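Local coordinates for protein PilM (Escherichia coli, PDB 3EOI) that is of unproven function but probably takes part in the biogenesis of a plasmid-encoded type IV pilus, at residues Q17-I28 / L50-H60. Sequence-based numbering, arbitrary orientation.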
ATOM      1  N   GLN A  17      -9.117   4.681   4.184  1.00  9.73           N
ATOM      2  CA  GLN A  17      -7.733   4.297   3.944  1.00  9.90           C
ATOM      3  C   GLN A  17      -7.674   3.084   3.026  1.00  8.24           C
ATOM      4  O   GLN A  17      -6.835   3.049   2.102  1.00  9.27           O
ATOM      5  CB  GLN A  17      -7.101   3.942   5.256  1.00 11.35           C
ATOM      6  CG  GLN A  17      -5.736   3.299   5.139  1.00 18.25           C
ATOM      7  CD  GLN A  17      -4.688   4.253   4.681  1.00 16.24           C
ATOM      8  OE1 GLN A  17      -3.912   4.827   5.501  1.00 19.45           O
ATOM      9  NE2 GLN A  17      -4.606   4.421   3.355  1.00 18.07           N
ATOM     10  N   ALA A  18      -8.538   2.059   3.209  1.00  6.51           N
ATOM     11  CA  ALA A  18      -8.461   0.913   2.348  1.00  7.65           C
ATOM     12  C   ALA A  18      -8.910   1.273   0.963  1.00  8.56           C
ATOM     13  O   ALA A  18      -8.326   0.773  -0.015  1.00  9.75           O
ATOM     14  CB  ALA A  18      -9.375  -0.206   2.915  1.00  8.50           C
ATOM     15  N   ALA A  19      -9.954   2.104   0.853  1.00  7.60           N
ATOM     16  CA  ALA A  19     -10.422   2.458  -0.483  1.00  7.85           C
ATOM     17  C   ALA A  19      -9.358   3.230  -1.234  1.00  8.22           C
ATOM     18  O   ALA A  19      -9.101   2.948  -2.451  1.00  8.68           O
ATOM     19  CB  ALA A  19     -11.748   3.273  -0.416  1.00  8.51           C
ATOM     20  N   ASP A  20      -8.706   4.166  -0.530  1.00  8.49           N
ATOM     21  CA  ASP A  20      -7.583   4.892  -1.160  1.00  9.46           C
ATOM     22  C   ASP A  20      -6.426   3.971  -1.591  1.00  8.81           C
ATOM     23  O   ASP A  20      -5.855   4.102  -2.700  1.00  9.43           O
ATOM     24  CB  ASP A  20      -7.004   5.974  -0.244  1.00 12.75           C
ATOM     25  CG  ASP A  20      -8.014   7.072   0.098  1.00 15.88           C
ATOM     26  OD1 ASP A  20      -9.060   7.136  -0.560  1.00 17.01           O
ATOM     27  OD2 ASP A  20      -7.698   7.917   0.992  1.00 18.62           O
ATOM     28  N   PHE A  21      -6.032   3.083  -0.674  1.00  8.97           N
ATOM     29  CA  PHE A  21      -4.982   2.099  -0.961  1.00  8.02           C
ATOM     30  C   PHE A  21      -5.357   1.324  -2.255  1.00  8.01           C
ATOM     31  O   PHE A  21      -4.536   1.117  -3.192  1.00  8.90           O
ATOM     32  CB  PHE A  21      -4.883   1.152   0.240  1.00  8.52           C
ATOM     33  CG  PHE A  21      -3.720   0.191   0.207  1.00 10.15           C
ATOM     34  CD1 PHE A  21      -3.686  -0.869  -0.724  1.00  8.29           C
ATOM     35  CD2 PHE A  21      -2.640   0.344   1.100  1.00  8.75           C
ATOM     36  CE1 PHE A  21      -2.628  -1.737  -0.757  1.00 10.19           C
ATOM     37  CE2 PHE A  21      -1.552  -0.606   1.100  1.00 11.06           C
ATOM     38  CZ  PHE A  21      -1.557  -1.648   0.133  1.00 10.45           C
ATOM     39  N   ILE A  22      -6.586   0.813  -2.307  1.00  7.54           N
ATOM     40  CA  ILE A  22      -6.930  -0.064  -3.433  1.00  9.36           C
ATOM     41  C   ILE A  22      -6.932   0.746  -4.723  1.00  9.74           C
ATOM     42  O   ILE A  22      -6.485   0.259  -5.784  1.00 10.53           O
ATOM     43  CB  ILE A  22      -8.277  -0.761  -3.200  1.00 11.25           C
ATOM     44  CG1 ILE A  22      -8.100  -1.806  -2.090  1.00 10.98           C
ATOM     45  CG2 ILE A  22      -8.749  -1.450  -4.475  1.00 11.76           C
ATOM     46  CD1 ILE A  22      -9.361  -2.244  -1.470  1.00 14.29           C
ATOM     47  N   ARG A  23      -7.405   1.984  -4.640  1.00  8.70           N
ATOM     48  CA  ARG A  23      -7.461   2.858  -5.826  1.00 10.48           C
ATOM     49  C   ARG A  23      -6.090   3.115  -6.394  1.00 10.82           C
ATOM     50  O   ARG A  23      -5.879   3.037  -7.651  1.00 11.02           O
ATOM     51  CB  ARG A  23      -8.106   4.182  -5.440  1.00 10.90           C
ATOM     52  CG  ARG A  23      -8.554   4.992  -6.590  1.00 22.45           C
ATOM     53  CD  ARG A  23      -9.529   6.026  -6.088  1.00 15.04           C
ATOM     54  NE  ARG A  23      -8.893   6.973  -5.156  1.00 24.06           N
ATOM     55  CZ  ARG A  23      -9.242   7.139  -3.868  1.00 14.70           C
ATOM     56  NH1 ARG A  23     -10.243   6.439  -3.313  1.00 23.06           N
ATOM     57  NH2 ARG A  23      -8.585   8.047  -3.147  1.00 24.93           N
ATOM     58  N   TYR A  24      -5.148   3.461  -5.512  1.00  9.71           N
ATOM     59  CA  TYR A  24      -3.769   3.721  -5.940  1.00 10.25           C
ATOM     60  C   TYR A  24      -3.061   2.449  -6.397  1.00  8.95           C
ATOM     61  O   TYR A  24      -2.370   2.445  -7.443  1.00  8.72           O
ATOM     62  CB  TYR A  24      -2.958   4.446  -4.838  1.00 14.08           C
ATOM     63  CG  TYR A  24      -3.282   5.951  -4.841  1.00 22.67           C
ATOM     64  CD1 TYR A  24      -4.376   6.416  -4.132  1.00 17.70           C
ATOM     65  CD2 TYR A  24      -2.536   6.889  -5.593  1.00 16.86           C
ATOM     66  CE1 TYR A  24      -4.735   7.746  -4.091  1.00 23.73           C
ATOM     67  CE2 TYR A  24      -2.897   8.284  -5.554  1.00 23.86           C
ATOM     68  CZ  TYR A  24      -4.012   8.676  -4.789  1.00 18.69           C
ATOM     69  OH  TYR A  24      -4.510   9.982  -4.720  1.00 24.23           O
ATOM     70  N   MET A  25      -3.143   1.379  -5.598  1.00  8.76           N
ATOM     71  CA  MET A  25      -2.663   0.061  -6.019  1.00  9.18           C
ATOM     72  C   MET A  25      -3.113  -0.277  -7.465  1.00  9.21           C
ATOM     73  O   MET A  25      -2.288  -0.601  -8.334  1.00  7.93           O
ATOM     74  CB  MET A  25      -3.160  -1.030  -5.041  1.00  9.36           C
ATOM     75  CG  MET A  25      -2.769  -2.403  -5.508  1.00 13.66           C
ATOM     76  SD  MET A  25      -3.277  -3.763  -4.328  1.00 11.29           S
ATOM     77  CE  MET A  25      -4.964  -3.650  -4.439  1.00 16.90           C
ATOM     78  N   ASN A  26      -4.430  -0.239  -7.714  1.00  8.57           N
ATOM     79  CA  ASN A  26      -4.964  -0.580  -9.069  1.00  9.65           C
ATOM     80  C   ASN A  26      -4.391   0.345 -10.132  1.00  9.47           C
ATOM     81  O   ASN A  26      -3.993  -0.099 -11.230  1.00  9.85           O
ATOM     82  CB  ASN A  26      -6.487  -0.524  -9.087  1.00 10.93           C
ATOM     83  CG  ASN A  26      -7.105  -1.789  -8.575  1.00 12.54           C
ATOM     84  OD1 ASN A  26      -6.555  -2.865  -8.770  1.00 13.29           O
ATOM     85  ND2 ASN A  26      -8.226  -1.664  -7.893  1.00 13.14           N
ATOM     86  N   ALA A  27      -4.299   1.632  -9.829  1.00  8.90           N
ATOM     87  CA  ALA A  27      -3.762   2.567 -10.847  1.00  8.10           C
ATOM     88  C   ALA A  27      -2.285   2.313 -11.168  1.00  7.92           C
ATOM     89  O   ALA A  27      -1.853   2.360 -12.357  1.00  8.71           O
ATOM     90  CB  ALA A  27      -3.969   3.991 -10.410  1.00 11.00           C
ATOM     91  N   ILE A  28      -1.520   2.020 -10.124  1.00  7.51           N
ATOM     92  CA  ILE A  28      -0.118   1.688 -10.293  1.00  8.58           C
ATOM     93  C   ILE A  28       0.094   0.382 -11.027  1.00  9.26           C
ATOM     94  O   ILE A  28       0.893   0.303 -11.991  1.00  9.29           O
ATOM     95  CB  ILE A  28       0.507   1.581  -8.877  1.00  8.73           C
ATOM     96  CG1 ILE A  28       0.613   2.993  -8.330  1.00  9.55           C
ATOM     97  CG2 ILE A  28       1.890   0.983  -8.961  1.00 10.99           C
ATOM     98  CD1 ILE A  28       0.978   3.078  -6.840  1.00  7.85           C
ATOM     99  N   LEU A  50      -1.005   8.180 -12.978  1.00 13.87           N
ATOM    100  CA  LEU A  50      -2.032   7.492 -12.193  1.00 14.69           C
ATOM    101  C   LEU A  50      -3.458   8.048 -12.398  1.00 15.39           C
ATOM    102  O   LEU A  50      -4.463   7.397 -12.066  1.00 14.42           O
ATOM    103  CB  LEU A  50      -1.668   7.584 -10.722  1.00 15.45           C
ATOM    104  CG  LEU A  50      -0.303   6.982 -10.422  1.00 12.46           C
ATOM    105  CD1 LEU A  50      -0.114   6.894  -8.977  1.00 17.49           C
ATOM    106  CD2 LEU A  50      -0.100   5.573 -11.038  1.00 15.62           C
ATOM    107  N   GLY A  51      -3.541   9.271 -12.905  1.00 15.50           N
ATOM    108  CA  GLY A  51      -4.836   9.953 -12.946  1.00 15.58           C
ATOM    109  C   GLY A  51      -5.428  10.271 -11.588  1.00 16.51           C
ATOM    110  O   GLY A  51      -6.648  10.412 -11.441  1.00 17.64           O
ATOM    111  N   LEU A  52      -4.576  10.410 -10.574  1.00 16.22           N
ATOM    112  CA  LEU A  52      -5.033  10.639  -9.230  1.00 17.14           C
ATOM    113  C   LEU A  52      -4.158  11.762  -8.664  1.00 18.91           C
ATOM    114  O   LEU A  52      -2.972  11.857  -9.018  1.00 18.42           O
ATOM    115  CB  LEU A  52      -4.858   9.355  -8.417  1.00 17.27           C
ATOM    116  CG  LEU A  52      -5.752   8.175  -8.829  1.00 16.06           C
ATOM    117  CD1 LEU A  52      -5.221   6.835  -8.252  1.00 17.60           C
ATOM    118  CD2 LEU A  52      -7.206   8.468  -8.437  1.00 18.31           C
ATOM    119  N   PRO A  53      -4.732  12.645  -7.830  1.00 20.78           N
ATOM    120  CA  PRO A  53      -3.831  13.652  -7.315  1.00 22.65           C
ATOM    121  C   PRO A  53      -3.008  13.048  -6.217  1.00 24.20           C
ATOM    122  O   PRO A  53      -3.109  11.850  -5.966  1.00 23.05           O
ATOM    123  CB  PRO A  53      -4.772  14.714  -6.723  1.00 23.57           C
ATOM    124  CG  PRO A  53      -5.957  13.969  -6.327  1.00 19.91           C
ATOM    125  CD  PRO A  53      -6.095  12.775  -7.263  1.00 22.12           C
ATOM    126  N   ALA A  54      -2.190  13.887  -5.587  1.00 25.35           N
ATOM    127  CA  ALA A  54      -1.420  13.541  -4.405  1.00 27.15           C
ATOM    128  C   ALA A  54      -2.288  12.985  -3.270  1.00 29.16           C
ATOM    129  O   ALA A  54      -3.455  13.366  -3.086  1.00 30.15           O
ATOM    130  CB  ALA A  54      -0.634  14.765  -3.921  1.00 27.67           C
ATOM    131  N   THR A  55      -1.719  12.076  -2.498  1.00 28.90           N
ATOM    132  CA  THR A  55      -2.460  11.507  -1.398  1.00 29.38           C
ATOM    133  C   THR A  55      -1.565  11.380  -0.194  1.00 30.53           C
ATOM    134  O   THR A  55      -0.356  11.192  -0.337  1.00 31.54           O
ATOM    135  CB  THR A  55      -2.960  10.118  -1.723  1.00 29.50           C
ATOM    136  OG1 THR A  55      -3.545   9.554  -0.531  1.00 30.62           O
ATOM    137  CG2 THR A  55      -1.794   9.256  -2.230  1.00 30.74           C
ATOM    138  N   LYS A  56      -2.158  11.451   0.990  1.00 30.10           N
ATOM    139  CA  LYS A  56      -1.367  11.465   2.194  1.00 30.66           C
ATOM    140  C   LYS A  56      -1.336  10.109   2.871  1.00 28.69           C
ATOM    141  O   LYS A  56      -0.452   9.850   3.680  1.00 29.44           O
ATOM    142  CB  LYS A  56      -1.897  12.524   3.170  1.00 33.11           C
ATOM    143  CG  LYS A  56      -0.812  13.137   4.042  1.00 63.53           C
ATOM    144  CD  LYS A  56       0.318  12.138   4.295  1.00 36.13           C
ATOM    145  CE  LYS A  56       1.194  12.576   5.458  1.00 63.74           C
ATOM    146  NZ  LYS A  56       0.499  12.366   6.761  1.00 36.90           N
ATOM    147  N   ASN A  57      -2.286   9.231   2.558  1.00 25.90           N
ATOM    148  CA  ASN A  57      -2.363   8.008   3.320  1.00 24.43           C
ATOM    149  C   ASN A  57      -1.970   6.739   2.559  1.00 20.72           C
ATOM    150  O   ASN A  57      -2.181   5.649   3.054  1.00 22.21           O
ATOM    151  CB  ASN A  57      -3.738   7.838   3.989  1.00 27.36           C
ATOM    152  CG  ASN A  57      -4.853   7.886   3.001  1.00 46.41           C
ATOM    153  OD1 ASN A  57      -4.577   8.038   1.809  1.00 30.25           O
ATOM    154  ND2 ASN A  57      -6.124   7.778   3.466  1.00 28.52           N
ATOM    155  N   VAL A  58      -1.366   6.887   1.385  1.00 17.93           N
ATOM    156  CA  VAL A  58      -0.820   5.702   0.682  1.00 17.84           C
ATOM    157  C   VAL A  58       0.476   6.099  -0.011  1.00 14.00           C
ATOM    158  O   VAL A  58       0.567   7.203  -0.549  1.00 15.03           O
ATOM    159  CB  VAL A  58      -1.828   5.026  -0.263  1.00 20.15           C
ATOM    160  CG1 VAL A  58      -2.595   6.006  -1.065  1.00 28.90           C
ATOM    161  CG2 VAL A  58      -1.131   3.997  -1.145  1.00 27.43           C
ATOM    162  N   SER A  59       1.521   5.259   0.074  1.00 11.75           N
ATOM    163  CA  SER A  59       2.841   5.573  -0.460  1.00 10.58           C
ATOM    164  C   SER A  59       3.261   4.422  -1.374  1.00  8.43           C
ATOM    165  O   SER A  59       2.740   3.322  -1.263  1.00  8.43           O
ATOM    166  CB  SER A  59       3.846   5.665   0.663  1.00 12.24           C
ATOM    167  OG  SER A  59       3.412   6.669   1.630  1.00 13.92           O
ATOM    168  N   HIS A  60       4.171   4.740  -2.301  1.00  8.16           N
ATOM    169  CA  HIS A  60       4.721   3.745  -3.159  1.00  8.26           C
ATOM    170  C   HIS A  60       6.148   4.005  -3.594  1.00  9.15           C
ATOM    171  O   HIS A  60       6.701   5.093  -3.421  1.00  9.72           O
ATOM    172  CB  HIS A  60       3.796   3.458  -4.349  1.00 10.28           C
ATOM    173  CG  HIS A  60       4.023   4.353  -5.540  1.00 10.94           C
ATOM    174  ND1 HIS A  60       3.449   5.602  -5.631  1.00 11.68           N
ATOM    175  CD2 HIS A  60       4.664   4.140  -6.727  1.00 10.92           C
ATOM    176  CE1 HIS A  60       3.787   6.157  -6.792  1.00 11.20           C
ATOM    177  NE2 HIS A  60       4.520   5.292  -7.474  1.00 12.70           N
TER
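The ring of Y24, projecting from the long helix 10-34, is held on both faces by L52 and T55 of the loop that leads to the edge strand 59-63 of an antiparallel sheet. L52 CD1 sits over the ring centre, 3.8 Å from the centroid of the Y24 ring and 12° off the normal, while T55 CG2 covers the opposite face, displaced toward the rim: two CH-pi contacts. The ring edge points at the loop backbone, where Y24 OH donates to P53 O at 2.6 Å, tilted 34° from the carbonyl plane. With CG anti to its carbonyl carbon (chi1 -80°), Y24 also brings CD1 to 3.6 Å from V58 CG1. A leucine in place of Y24 would probably leave P53 O without this donor and the methyls of L52 and T55 without the flat surface they grip.

Toward the helix N-terminus the contact turns polar. Q17 NE2 donates to N57 O at 2.7 Å from above the carbonyl plane, and N57 ND2 reaches the anti side of D20 OD2 at 2.9 Å. The other carboxylate oxygen, D20 OD1, pairs with R23 NH2 and accepts from Q16 NE2, which should help fix the group's rotation. At the far end, I28 CG1 packs 3.8 Å from L50 CD2, and A27 CB touches both L50 CD2 and L52 CD1. I28 CD1 lies over one face of the H60 ring, whose NE2 bonds to L45 N, with H60 CG 3.5 Å from that methyl.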